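Protein E (Haemophilus influenzae, PDB 3ZH5) acts as a multifunctional surface adhesin that binds host epithelial cells and the host proteins vitronectin, laminin and plasminogen, aiding serum resistance and immune evasion. Local coordinates at residues 7-12 against 90-95; 40-45 against 73-78; 48-53 against 62-67; 52-57 against 85-90. One frame throughout, in Å; residues are numbered along the deposited sequence.

Overall arrangement
From the N terminus, segment 7-12 lies ahead of the first strand, and interaction 1 closes the longest loop by setting it against 90-95, just after strand 79-88. Within it, strand 41-50 pairs with strand 64-74 twice: interaction 2, which includes Cys75 of the disulfide, holds its beginning, and interaction 3 its end, inside the span of interaction 2. Interaction 4, also inside interaction 1, sets out from the same part of the chain as interaction 3, sharing Lys52 and Gly53, and reaches the end of strand 79-88; its segments alternate with those of interaction 2. Interactions 1, 3 and 4 cluster at one end of the antiparallel sheet, about 25 to 26 Å between centres from interaction 2.

Interaction 1 (7-12 against 90-95); sequences APPTDV and EFWGQG
Pro9 is set against both aromatic side chains of 90-95, with its CD over the ring of Phe91 and its CG and CB against the indole of Trp92. Over Phe91 the approach is a CH-pi contact: CD stands 3.9 Å from the centroid of the Phe91 ring and 16° off its normal, shifted toward the CG side of the rim. Chi1 of -66° puts Phe91 CG beside its own backbone N and beneath Pro9 CD; at the far end of the ring, Phe91 CZ comes within 4.1 Å of Pro8 CA. Pro9 and Trp92 run past each other in opposite directions, with Pro9 CG 3.7 Å from Trp92 NE1. Farther out on the benzo ring, the carbonyl oxygen of Asp11 meets the indole at its edge, Asp11 O lying 3.3 Å from Trp92 CZ2, while Val12 CA approaches Trp92 CH2 at 3.8 Å. Apolar and CH contacts therefore carry the packing between the two segments. The loop ahead of strand 16-19 is thus laid against the loop that leaves strand 79-88; Tyr26 meets the Trp92 ring edge-to-face, and Asn49 of strand 41-50 touches both Pro9 and Phe91.

Interaction 2 (40-45 against 73-78); sequences QIVHFD and LNCANY. With EDO (1,2-ethanediol), chain C.
Gln40 meets the turn at Cys75, where Cys75 N donates to Gln40 O at 2.9 Å and the Gln40 side chain folds over the same turn. Its CB lies 4.0 Å from Asn74 OD1. CG stands beside the backbone N (chi1 -80°), and the bend at chi2 (-70°) brings CD back to 3.9 Å from Cys75 CB. At the tip the two branches part: Gln40 OE1 sits 3.5 Å from Cys75 CB, while NE2 extends toward the backbone of Ala76. Asn74 shapes the turn from within, its OD1 accepting from Ala76 N at 3.1 Å, with the donor well above the carbonyl plane, in an Asx turn. Val42 and Leu73 form an antiparallel hydrogen-bonded pair through two nearly straight bonds, the shorter being Val42 N to Leu73 O at 2.7 Å. On the face carrying their side chains, the edge of the Phe44 ring meets Leu73 CB in its plane at CE1, and helix 115-128 packs against Leu73 and Phe44. On the other face, His43 NE2 donates to O2 of a 1,2-ethanediol molecule, probably from the crystallisation liquor. The contact belongs to a strand pair of an antiparallel sheet backed by a helix, and the Cys75-Cys124 disulfide covalently joins the turn after strand 64-74 to that helix.

Interaction 3 (48-53 against 62-67); sequences VNLDKG and RYARSV
Val48 and Val67 exchange two backbone bonds as an antiparallel hydrogen-bonded pair, Val48 N to Val67 O and Val67 N to Val48 O both measuring 2.9 Å. A third bond follows from Leu50 N to Arg65 O, at an N-H...O angle of 174°. Leu50 lies over the strand it faces: its CB and CG pass close to Arg65 O, CD1 reaches Ala64 O at 3.7 Å, and CD2 touches Val67 CG2 at 3.9 Å. Chi1 of -63° sets CG beside the backbone N and close to Arg65 O, and the two methyls divide between Ala64 and Val67. On the other face, Asn49 and Ser66 form the neighbouring non-hydrogen-bonded pair, where Asn49 OD1 meets Ser66 CB at 3.4 Å. Farther along, Gly53 CA approaches Ala64 O at 3.5 Å in a CA-H...O contact, and Tyr63 CB and CD2 lie against the CA of the same glycine. In the next shell, Arg65 and Ser66 form a classic beta bulge opposite Tyr88 of the neighbouring strand 79-88. The polar ends turn to the 90-95 loop: Asn49 OD1 accepts from Trp92 N, and Ser66 OG bonds to both Glu90 O and Gly93 N. These buried polar atoms are thus satisfied by loop backbone, so the chemistry couples the strand pair to that loop on one face, while Leu50 and Val67 provide apolar packing on the other.

Interaction 4 (52-57 against 85-90); sequences KGLYVY and TDFYDE
Apolar packing centres on Phe87, against which Val56 and Leu54 rest. The side chains of Val56 and Phe87 cross at about a right angle. One methyl, Val56 CG1, lies over a ring face in a CH-pi contact, 4.2 Å from the centroid of the Phe87 ring and 18° off its normal; the other, Val56 CG2, sits against the root of the ring, 3.7 Å from Phe87 CG. Thr85 CG2 occupies the opposite face, also displaced toward the rim, so that the ring is held between methyl groups. Leu54 CD1 adds a contact with Phe87 CE1 at 3.8 Å. Polar atoms come close at Tyr57 without bonding across the contact. Its hydroxyl comes 3.0 Å from Asp89 N, but the angle is too poor for a hydrogen bond, and it also lies 3.5 Å from Asp89 CB. The ring and the Asp89 carboxylate are turned 50° apart. Both side chains instead bond to the backbone of Leu96, Tyr57 OH to its O and Asp89 OD1 to its N. Strand 53-54 and the chain just after it thus pack on the end of strand 79-88, with Ala64 and Val67 of strand 64-74 also touching Phe87 and Ala98 of strand 97-98 touching Tyr57.

Interaction 1 (7-12 against 90-95)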
loop_
_atom_site.group_PDB
_atom_site.type_symbol
_atom_site.label_atom_id
_atom_site.label_comp_id
_atom_site.label_asym_id
_atom_site.label_seq_id
_atom_site.Cartn_x
_atom_site.Cartn_y
_atom_site.Cartn_z
ATOM N N ALA A 7 -14.683 -9.733 6.358
ATOM C CA ALA A 7 -15.147 -9.773 4.969
ATOM C C ALA A 7 -14.769 -8.491 4.222
ATOM O O ALA A 7 -15.562 -7.545 4.151
ATOM C CB ALA A 7 -16.646 -9.983 4.913
ATOM N N PRO A 8 -13.548 -8.465 3.674
ATOM C CA PRO A 8 -13.005 -7.344 2.899
ATOM C C PRO A 8 -13.953 -6.907 1.795
ATOM O O PRO A 8 -14.427 -7.764 1.039
ATOM C CB PRO A 8 -11.739 -7.933 2.285
ATOM C CG PRO A 8 -11.323 -9.010 3.216
ATOM C CD PRO A 8 -12.544 -9.520 3.909
ATOM N N PRO A 9 -14.198 -5.594 1.668
ATOM C CA PRO A 9 -15.185 -5.136 0.688
ATOM C C PRO A 9 -14.831 -5.542 -0.739
ATOM O O PRO A 9 -13.650 -5.545 -1.120
ATOM C CB PRO A 9 -15.165 -3.614 0.819
ATOM C CG PRO A 9 -14.247 -3.291 2.005
ATOM C CD PRO A 9 -13.393 -4.488 2.228
ATOM N N THR A 10 -15.863 -5.897 -1.503
ATOM C CA THR A 10 -15.701 -6.228 -2.904
ATOM C C THR A 10 -15.842 -4.992 -3.761
ATOM O O THR A 10 -15.165 -4.850 -4.775
ATOM C CB THR A 10 -16.794 -7.206 -3.393
ATOM O OG1 THR A 10 -17.048 -8.204 -2.398
ATOM C CG2 THR A 10 -16.361 -7.855 -4.700
ATOM N N ASP A 11 -16.748 -4.104 -3.368
ATOM C CA ASP A 11 -16.862 -2.808 -4.027
ATOM C C ASP A 11 -15.668 -1.912 -3.679
ATOM O O ASP A 11 -15.323 -1.751 -2.508
ATOM C CB ASP A 11 -18.163 -2.122 -3.627
ATOM C CG ASP A 11 -19.392 -2.829 -4.175
ATOM O OD1 ASP A 11 -19.255 -3.616 -5.148
ATOM O OD2 ASP A 11 -20.494 -2.581 -3.635
ATOM N N VAL A 12 -15.052 -1.331 -4.706
ATOM C CA VAL A 12 -13.845 -0.527 -4.535
ATOM C C VAL A 12 -14.150 0.964 -4.347
ATOM O O VAL A 12 -14.827 1.594 -5.168
ATOM C CB VAL A 12 -12.929 -0.700 -5.763
ATOM C CG1 VAL A 12 -11.630 0.037 -5.584
ATOM C CG2 VAL A 12 -12.701 -2.182 -6.032
ATOM N N GLU A 90 -10.699 0.456 10.548
ATOM C CA GLU A 90 -11.696 0.399 9.470
ATOM C C GLU A 90 -10.994 0.014 8.165
ATOM O O GLU A 90 -9.773 0.135 8.066
ATOM C CB GLU A 90 -12.403 1.752 9.306
ATOM C CG GLU A 90 -13.301 2.133 10.463
ATOM C CD GLU A 90 -13.437 3.636 10.625
ATOM O OE1 GLU A 90 -13.296 4.359 9.619
ATOM O OE2 GLU A 90 -13.676 4.096 11.761
ATOM N N PHE A 91 -11.746 -0.463 7.170
ATOM C CA PHE A 91 -11.146 -0.797 5.875
ATOM C C PHE A 91 -10.724 0.489 5.161
ATOM O O PHE A 91 -11.095 1.582 5.577
ATOM C CB PHE A 91 -12.133 -1.608 5.000
ATOM C CG PHE A 91 -12.460 -2.963 5.553
ATOM C CD1 PHE A 91 -11.493 -3.946 5.629
ATOM C CD2 PHE A 91 -13.735 -3.252 5.995
ATOM C CE1 PHE A 91 -11.786 -5.180 6.143
ATOM C CE2 PHE A 91 -14.034 -4.490 6.502
ATOM C CZ PHE A 91 -13.055 -5.451 6.584
ATOM N N TRP A 92 -9.923 0.357 4.110
ATOM C CA TRP A 92 -9.484 1.499 3.298
ATOM C C TRP A 92 -8.497 2.431 4.036
ATOM O O TRP A 92 -8.327 3.594 3.672
ATOM C CB TRP A 92 -10.693 2.289 2.766
ATOM C CG TRP A 92 -11.707 1.418 2.012
ATOM C CD1 TRP A 92 -12.996 1.187 2.361
ATOM C CD2 TRP A 92 -11.477 0.681 0.804
ATOM N NE1 TRP A 92 -13.602 0.350 1.436
ATOM C CE2 TRP A 92 -12.683 0.024 0.476
ATOM C CE3 TRP A 92 -10.366 0.516 -0.035
ATOM C CZ2 TRP A 92 -12.815 -0.806 -0.661
ATOM C CZ3 TRP A 92 -10.498 -0.304 -1.172
ATOM C CH2 TRP A 92 -11.717 -0.962 -1.464
ATOM N N GLY A 93 -7.806 1.885 5.030
ATOM C CA GLY A 93 -6.772 2.611 5.728
ATOM C C GLY A 93 -7.292 3.884 6.406
ATOM O O GLY A 93 -6.677 4.932 6.276
ATOM N N GLN A 94 -8.408 3.768 7.128
ATOM C CA GLN A 94 -9.085 4.899 7.765
ATOM C C GLN A 94 -9.452 4.465 9.165
ATOM O O GLN A 94 -9.549 3.263 9.432
ATOM C CB GLN A 94 -10.415 5.227 7.062
ATOM C CG GLN A 94 -10.372 5.324 5.551
ATOM C CD GLN A 94 -9.745 6.602 5.063
ATOM O OE1 GLN A 94 -9.660 7.588 5.798
ATOM N NE2 GLN A 94 -9.284 6.593 3.819
ATOM N N GLY A 95 -9.710 5.443 10.033
ATOM C CA GLY A 95 -10.257 5.193 11.355
ATOM C C GLY A 95 -9.208 5.278 12.443
ATOM O O GLY A 95 -8.250 6.049 12.338
#

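Interaction 2 (40-45 against 73-78)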
loop_
_atom_site.group_PDB
_atom_site.type_symbol
_atom_site.label_atom_id
_atom_site.label_comp_id
_atom_site.label_asym_id
_atom_site.label_seq_id
_atom_site.Cartn_x
_atom_site.Cartn_y
_atom_site.Cartn_z
ATOM N N GLN A 40 10.819 10.867 -11.882
ATOM C CA GLN A 40 10.702 9.405 -11.988
ATOM C C GLN A 40 10.419 8.785 -10.620
ATOM O O GLN A 40 10.092 7.599 -10.509
ATOM C CB GLN A 40 11.982 8.815 -12.609
ATOM C CG GLN A 40 12.055 8.929 -14.153
ATOM C CD GLN A 40 11.045 8.003 -14.855
ATOM O OE1 GLN A 40 9.838 8.119 -14.640
ATOM N NE2 GLN A 40 11.545 7.061 -15.667
ATOM N N ILE A 41 10.512 9.601 -9.565
ATOM C CA ILE A 41 10.360 9.093 -8.222
ATOM C C ILE A 41 8.947 9.390 -7.738
ATOM O O ILE A 41 8.497 10.523 -7.807
ATOM C CB ILE A 41 11.452 9.685 -7.280
ATOM C CG1 ILE A 41 12.804 9.059 -7.626
ATOM C CG2 ILE A 41 11.148 9.349 -5.824
ATOM C CD1 ILE A 41 13.930 9.503 -6.727
ATOM N N VAL A 42 8.191 8.363 -7.330
ATOM C CA VAL A 42 6.816 8.599 -6.924
ATOM C C VAL A 42 6.549 8.027 -5.581
ATOM O O VAL A 42 6.838 6.861 -5.345
ATOM C CB VAL A 42 5.792 7.960 -7.938
ATOM C CG1 VAL A 42 4.376 8.341 -7.578
ATOM C CG2 VAL A 42 6.113 8.382 -9.361
ATOM N N HIS A 43 5.909 8.821 -4.730
ATOM C CA HIS A 43 5.500 8.386 -3.395
ATOM C C HIS A 43 4.019 8.026 -3.399
ATOM O O HIS A 43 3.185 8.732 -4.011
ATOM C CB HIS A 43 5.699 9.467 -2.315
ATOM C CG HIS A 43 7.114 9.940 -2.108
ATOM N ND1 HIS A 43 7.571 10.339 -0.883
ATOM C CD2 HIS A 43 8.140 10.126 -2.970
ATOM C CE1 HIS A 43 8.839 10.711 -0.977
ATOM N NE2 HIS A 43 9.209 10.572 -2.235
ATOM N N PHE A 44 3.662 6.945 -2.711
ATOM C CA PHE A 44 2.252 6.533 -2.624
ATOM C C PHE A 44 1.948 5.656 -1.442
ATOM O O PHE A 44 2.845 4.993 -0.946
ATOM C CB PHE A 44 1.818 5.813 -3.906
ATOM C CG PHE A 44 2.445 4.462 -4.115
ATOM C CD1 PHE A 44 3.660 4.330 -4.753
ATOM C CD2 PHE A 44 1.769 3.316 -3.756
ATOM C CE1 PHE A 44 4.208 3.072 -4.981
ATOM C CE2 PHE A 44 2.324 2.058 -3.977
ATOM C CZ PHE A 44 3.549 1.954 -4.587
ATOM N N ASP A 45 0.691 5.623 -0.988
ATOM C CA ASP A 45 0.257 4.600 -0.022
ATOM C C ASP A 45 -0.283 3.339 -0.687
ATOM O O ASP A 45 -1.106 3.395 -1.573
ATOM C CB ASP A 45 -0.816 5.117 0.922
ATOM C CG ASP A 45 -0.314 6.197 1.861
ATOM O OD1 ASP A 45 0.928 6.358 2.021
ATOM O OD2 ASP A 45 -1.176 6.862 2.476
ATOM N N LEU A 73 8.545 4.707 -4.910
ATOM C CA LEU A 73 8.939 4.022 -6.127
ATOM C C LEU A 73 9.840 4.857 -7.017
ATOM O O LEU A 73 9.515 5.994 -7.358
ATOM C CB LEU A 73 7.670 3.572 -6.899
ATOM C CG LEU A 73 7.870 3.023 -8.306
ATOM C CD1 LEU A 73 8.501 1.644 -8.178
ATOM C CD2 LEU A 73 6.500 2.947 -9.045
ATOM N N ASN A 74 10.943 4.266 -7.460
ATOM C CA ASN A 74 11.726 4.814 -8.547
ATOM C C ASN A 74 11.419 4.116 -9.895
ATOM O O ASN A 74 11.779 2.963 -10.095
ATOM C CB ASN A 74 13.205 4.709 -8.216
ATOM C CG ASN A 74 14.067 5.454 -9.200
ATOM O OD1 ASN A 74 13.571 6.012 -10.181
ATOM N ND2 ASN A 74 15.352 5.517 -8.922
ATOM N N CYS A 75 10.767 4.825 -10.806
ATOM C CA CYS A 75 10.307 4.253 -12.075
ATOM C C CYS A 75 11.450 3.937 -13.021
ATOM O O CYS A 75 11.266 3.193 -13.981
ATOM C CB CYS A 75 9.293 5.182 -12.784
ATOM S SG CYS A 75 7.753 5.272 -11.907
ATOM N N ALA A 76 12.629 4.493 -12.772
ATOM C CA ALA A 76 13.767 4.263 -13.672
ATOM C C ALA A 76 14.435 2.879 -13.436
ATOM O O ALA A 76 15.014 2.291 -14.347
ATOM C CB ALA A 76 14.791 5.372 -13.512
ATOM N N ASN A 77 14.379 2.377 -12.214
ATOM C CA ASN A 77 15.021 1.090 -11.898
ATOM C C ASN A 77 14.110 0.165 -11.120
ATOM O O ASN A 77 14.528 -0.916 -10.707
ATOM C CB ASN A 77 16.342 1.315 -11.157
ATOM C CG ASN A 77 16.182 2.153 -9.886
ATOM O OD1 ASN A 77 15.075 2.335 -9.364
ATOM N ND2 ASN A 77 17.304 2.643 -9.368
ATOM N N TYR A 78 12.858 0.578 -10.933
ATOM C CA TYR A 78 11.880 -0.205 -10.184
ATOM C C TYR A 78 12.378 -0.598 -8.779
ATOM O O TYR A 78 12.078 -1.683 -8.273
ATOM C CB TYR A 78 11.456 -1.445 -10.996
ATOM C CG TYR A 78 10.307 -1.226 -11.980
ATOM C CD1 TYR A 78 10.223 -0.084 -12.748
ATOM C CD2 TYR A 78 9.315 -2.202 -12.150
ATOM C CE1 TYR A 78 9.170 0.119 -13.636
ATOM C CE2 TYR A 78 8.266 -2.020 -13.031
ATOM C CZ TYR A 78 8.205 -0.853 -13.781
ATOM O OH TYR A 78 7.176 -0.640 -14.656
HETATM C C1 EDO C . 13.302 10.121 -2.324
HETATM O O1 EDO C . 14.551 9.544 -2.745
HETATM C C2 EDO C . 12.929 11.305 -3.218
HETATM O O2 EDO C . 11.497 11.513 -3.266
#

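Interaction 3 (48-53 against 62-67)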
loop_
_atom_site.group_PDB
_atom_site.type_symbol
_atom_site.label_atom_id
_atom_site.label_comp_id
_atom_site.label_asym_id
_atom_site.label_seq_id
_atom_site.Cartn_x
_atom_site.Cartn_y
_atom_site.Cartn_z
ATOM N N VAL A 48 -4.067 -2.272 2.308
ATOM C CA VAL A 48 -4.510 -3.679 2.287
ATOM C C VAL A 48 -5.681 -3.880 3.202
ATOM O O VAL A 48 -5.569 -3.620 4.389
ATOM C CB VAL A 48 -3.405 -4.636 2.769
ATOM C CG1 VAL A 48 -3.868 -6.057 2.683
ATOM C CG2 VAL A 48 -2.138 -4.443 1.951
ATOM N N ASN A 49 -6.808 -4.361 2.667
ATOM C CA ASN A 49 -7.908 -4.768 3.522
ATOM C C ASN A 49 -7.663 -6.211 3.966
ATOM O O ASN A 49 -7.442 -7.097 3.134
ATOM C CB ASN A 49 -9.242 -4.611 2.797
ATOM C CG ASN A 49 -9.598 -3.182 2.563
ATOM O OD1 ASN A 49 -9.129 -2.295 3.277
ATOM N ND2 ASN A 49 -10.448 -2.928 1.572
ATOM N N LEU A 50 -7.682 -6.433 5.278
ATOM C CA LEU A 50 -7.254 -7.702 5.872
ATOM C C LEU A 50 -8.333 -8.770 5.891
ATOM O O LEU A 50 -9.522 -8.464 5.935
ATOM C CB LEU A 50 -6.783 -7.486 7.313
ATOM C CG LEU A 50 -5.569 -6.586 7.503
ATOM C CD1 LEU A 50 -5.370 -6.341 8.983
ATOM C CD2 LEU A 50 -4.343 -7.202 6.876
ATOM N N ASP A 51 -7.877 -10.023 5.893
ATOM C CA ASP A 51 -8.735 -11.225 5.945
ATOM C C ASP A 51 -8.953 -11.694 7.369
ATOM O O ASP A 51 -9.821 -12.512 7.653
ATOM C CB ASP A 51 -8.057 -12.362 5.191
ATOM C CG ASP A 51 -8.542 -12.480 3.773
ATOM O OD1 ASP A 51 -9.774 -12.401 3.587
ATOM O OD2 ASP A 51 -7.703 -12.636 2.851
ATOM N N LYS A 52 -8.137 -11.159 8.267
ATOM C CA LYS A 52 -8.041 -11.655 9.616
ATOM C C LYS A 52 -7.611 -10.446 10.430
ATOM O O LYS A 52 -6.733 -9.701 9.996
ATOM C CB LYS A 52 -6.978 -12.753 9.664
ATOM C CG LYS A 52 -6.905 -13.533 10.963
ATOM C CD LYS A 52 -5.718 -14.501 10.956
ATOM C CE LYS A 52 -5.589 -15.265 12.274
ATOM N NZ LYS A 52 -5.271 -14.359 13.423
ATOM N N GLY A 53 -8.249 -10.227 11.573
ATOM C CA GLY A 53 -7.967 -9.054 12.387
ATOM C C GLY A 53 -6.613 -9.146 13.070
ATOM O O GLY A 53 -6.207 -10.210 13.536
ATOM N N ARG A 62 -9.445 -4.723 20.561
ATOM C CA ARG A 62 -9.485 -3.918 19.345
ATOM C C ARG A 62 -8.552 -4.483 18.279
ATOM O O ARG A 62 -7.367 -4.691 18.541
ATOM C CB ARG A 62 -9.070 -2.480 19.665
ATOM C CG ARG A 62 -9.483 -1.467 18.607
ATOM C CD ARG A 62 -9.607 -0.091 19.224
ATOM N NE ARG A 62 -10.582 0.754 18.536
ATOM C CZ ARG A 62 -11.141 1.837 19.077
ATOM N NH1 ARG A 62 -10.825 2.211 20.315
ATOM N NH2 ARG A 62 -12.015 2.556 18.381
ATOM N N TYR A 63 -9.076 -4.713 17.075
ATOM C CA TYR A 63 -8.276 -5.277 15.994
ATOM C C TYR A 63 -8.338 -4.413 14.745
ATOM O O TYR A 63 -9.330 -3.731 14.505
ATOM C CB TYR A 63 -8.780 -6.670 15.655
ATOM C CG TYR A 63 -10.257 -6.698 15.336
ATOM C CD1 TYR A 63 -11.200 -6.870 16.345
ATOM C CD2 TYR A 63 -10.716 -6.557 14.028
ATOM C CE1 TYR A 63 -12.561 -6.904 16.060
ATOM C CE2 TYR A 63 -12.083 -6.595 13.731
ATOM C CZ TYR A 63 -12.992 -6.765 14.755
ATOM O OH TYR A 63 -14.339 -6.788 14.491
ATOM N N ALA A 64 -7.283 -4.465 13.937
ATOM C CA ALA A 64 -7.212 -3.664 12.728
ATOM C C ALA A 64 -7.928 -4.390 11.609
ATOM O O ALA A 64 -7.901 -5.617 11.570
ATOM C CB ALA A 64 -5.777 -3.431 12.339
ATOM N N ARG A 65 -8.524 -3.617 10.702
ATOM C CA ARG A 65 -9.148 -4.138 9.482
ATOM C C ARG A 65 -8.382 -3.802 8.207
ATOM O O ARG A 65 -8.580 -4.440 7.175
ATOM C CB ARG A 65 -10.586 -3.623 9.355
ATOM C CG ARG A 65 -11.490 -4.159 10.443
ATOM C CD ARG A 65 -12.928 -3.721 10.281
ATOM N NE ARG A 65 -13.685 -4.068 11.475
ATOM C CZ ARG A 65 -14.944 -4.486 11.477
ATOM N NH1 ARG A 65 -15.623 -4.606 10.343
ATOM N NH2 ARG A 65 -15.534 -4.783 12.628
ATOM N N SER A 66 -7.513 -2.801 8.246
ATOM C CA SER A 66 -6.677 -2.532 7.078
ATOM C C SER A 66 -5.305 -2.018 7.496
ATOM O O SER A 66 -5.078 -1.683 8.652
ATOM C CB SER A 66 -7.372 -1.535 6.125
ATOM O OG SER A 66 -7.491 -0.224 6.718
ATOM N N VAL A 67 -4.384 -2.006 6.544
ATOM C CA VAL A 67 -3.048 -1.497 6.757
ATOM C C VAL A 67 -2.766 -0.490 5.674
ATOM O O VAL A 67 -3.100 -0.699 4.527
ATOM C CB VAL A 67 -2.025 -2.623 6.627
ATOM C CG1 VAL A 67 -0.673 -2.165 7.123
ATOM C CG2 VAL A 67 -2.498 -3.816 7.421
#

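Interaction 4 (52-57 against 85-90)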
loop_
_atom_site.group_PDB
_atom_site.type_symbol
_atom_site.label_atom_id
_atom_site.label_comp_id
_atom_site.label_asym_id
_atom_site.label_seq_id
_atom_site.Cartn_x
_atom_site.Cartn_y
_atom_site.Cartn_z
ATOM N N LYS A 52 -8.137 -11.159 8.267
ATOM C CA LYS A 52 -8.041 -11.655 9.616
ATOM C C LYS A 52 -7.611 -10.446 10.430
ATOM O O LYS A 52 -6.733 -9.701 9.996
ATOM C CB LYS A 52 -6.978 -12.753 9.664
ATOM C CG LYS A 52 -6.905 -13.533 10.963
ATOM C CD LYS A 52 -5.718 -14.501 10.956
ATOM C CE LYS A 52 -5.589 -15.265 12.274
ATOM N NZ LYS A 52 -5.271 -14.359 13.423
ATOM N N GLY A 53 -8.249 -10.227 11.573
ATOM C CA GLY A 53 -7.967 -9.054 12.387
ATOM C C GLY A 53 -6.613 -9.146 13.070
ATOM O O GLY A 53 -6.207 -10.210 13.536
ATOM N N LEU A 54 -5.903 -8.021 13.138
ATOM C CA LEU A 54 -4.642 -7.976 13.864
ATOM C C LEU A 54 -4.853 -7.175 15.138
ATOM O O LEU A 54 -5.349 -6.059 15.097
ATOM C CB LEU A 54 -3.539 -7.342 13.014
ATOM C CG LEU A 54 -3.172 -8.086 11.729
ATOM C CD1 LEU A 54 -2.038 -7.357 11.008
ATOM C CD2 LEU A 54 -2.798 -9.537 12.006
ATOM N N TYR A 55 -4.511 -7.769 16.272
ATOM C CA TYR A 55 -4.682 -7.103 17.554
ATOM C C TYR A 55 -3.416 -6.340 17.887
ATOM O O TYR A 55 -2.521 -6.860 18.557
ATOM C CB TYR A 55 -4.999 -8.122 18.644
ATOM C CG TYR A 55 -6.316 -8.830 18.427
ATOM C CD1 TYR A 55 -6.417 -9.894 17.549
ATOM C CD2 TYR A 55 -7.456 -8.424 19.096
ATOM C CE1 TYR A 55 -7.626 -10.540 17.348
ATOM C CE2 TYR A 55 -8.656 -9.056 18.909
ATOM C CZ TYR A 55 -8.740 -10.112 18.034
ATOM O OH TYR A 55 -9.949 -10.736 17.848
ATOM N N VAL A 56 -3.363 -5.096 17.416
ATOM C CA VAL A 56 -2.165 -4.265 17.522
ATOM C C VAL A 56 -2.418 -2.988 18.317
ATOM O O VAL A 56 -1.635 -2.050 18.263
ATOM C CB VAL A 56 -1.649 -3.851 16.124
ATOM C CG1 VAL A 56 -0.902 -4.996 15.468
ATOM C CG2 VAL A 56 -2.798 -3.375 15.232
ATOM N N TYR A 57 -3.519 -2.956 19.053
ATOM C CA TYR A 57 -3.930 -1.758 19.750
ATOM C C TYR A 57 -3.659 -1.909 21.215
ATOM O O TYR A 57 -3.405 -3.024 21.674
ATOM C CB TYR A 57 -5.414 -1.534 19.522
ATOM C CG TYR A 57 -5.711 -1.016 18.149
ATOM C CD1 TYR A 57 -5.830 -1.889 17.075
ATOM C CD2 TYR A 57 -5.862 0.337 17.914
ATOM C CE1 TYR A 57 -6.093 -1.427 15.814
ATOM C CE2 TYR A 57 -6.127 0.807 16.653
ATOM C CZ TYR A 57 -6.242 -0.081 15.607
ATOM O OH TYR A 57 -6.508 0.393 14.353
ATOM N N THR A 85 4.400 1.788 8.208
ATOM C CA THR A 85 3.191 1.005 8.302
ATOM C C THR A 85 2.308 1.519 9.405
ATOM O O THR A 85 2.767 1.768 10.509
ATOM C CB THR A 85 3.510 -0.459 8.616
ATOM O OG1 THR A 85 4.247 -1.022 7.527
ATOM C CG2 THR A 85 2.238 -1.233 8.818
ATOM N N ASP A 86 1.032 1.697 9.076
ATOM C CA ASP A 86 0.032 2.093 10.049
ATOM C C ASP A 86 -1.128 1.122 9.970
ATOM O O ASP A 86 -1.542 0.722 8.871
ATOM C CB ASP A 86 -0.447 3.519 9.742
ATOM C CG ASP A 86 0.625 4.571 10.043
ATOM O OD1 ASP A 86 0.876 4.810 11.250
ATOM O OD2 ASP A 86 1.214 5.139 9.086
ATOM N N PHE A 87 -1.662 0.729 11.121
ATOM C CA PHE A 87 -2.836 -0.130 11.129
ATOM C C PHE A 87 -4.067 0.695 11.423
ATOM O O PHE A 87 -4.007 1.627 12.191
ATOM C CB PHE A 87 -2.698 -1.222 12.180
ATOM C CG PHE A 87 -1.497 -2.090 11.989
ATOM C CD1 PHE A 87 -1.512 -3.118 11.064
ATOM C CD2 PHE A 87 -0.364 -1.894 12.749
ATOM C CE1 PHE A 87 -0.415 -3.921 10.892
ATOM C CE2 PHE A 87 0.737 -2.698 12.575
ATOM C CZ PHE A 87 0.710 -3.714 11.646
ATOM N N TYR A 88 -5.193 0.342 10.818
ATOM C CA TYR A 88 -6.434 1.066 11.053
ATOM C C TYR A 88 -7.557 0.115 11.371
ATOM O O TYR A 88 -7.541 -1.039 10.942
ATOM C CB TYR A 88 -6.799 1.899 9.832
ATOM C CG TYR A 88 -5.850 3.055 9.610
ATOM C CD1 TYR A 88 -4.708 2.903 8.838
ATOM C CD2 TYR A 88 -6.102 4.294 10.173
ATOM C CE1 TYR A 88 -3.848 3.960 8.631
ATOM C CE2 TYR A 88 -5.232 5.361 9.984
ATOM C CZ TYR A 88 -4.109 5.185 9.212
ATOM O OH TYR A 88 -3.244 6.238 9.006
ATOM N N ASP A 89 -8.544 0.596 12.118
ATOM C CA ASP A 89 -9.601 -0.283 12.591
ATOM C C ASP A 89 -10.809 -0.272 11.660
ATOM O O ASP A 89 -11.821 -0.903 11.960
ATOM C CB ASP A 89 -10.011 0.075 14.024
ATOM C CG ASP A 89 -10.982 1.242 14.088
ATOM O OD1 ASP A 89 -11.001 2.059 13.139
ATOM O OD2 ASP A 89 -11.722 1.342 15.094
ATOM N N GLU A 90 -10.699 0.456 10.548
ATOM C CA GLU A 90 -11.696 0.399 9.470
ATOM C C GLU A 90 -10.994 0.014 8.165
ATOM O O GLU A 90 -9.773 0.135 8.066
ATOM C CB GLU A 90 -12.403 1.752 9.306
ATOM C CG GLU A 90 -13.301 2.133 10.463
ATOM C CD GLU A 90 -13.437 3.636 10.625
ATOM O OE1 GLU A 90 -13.296 4.359 9.619
ATOM O OE2 GLU A 90 -13.676 4.096 11.761
#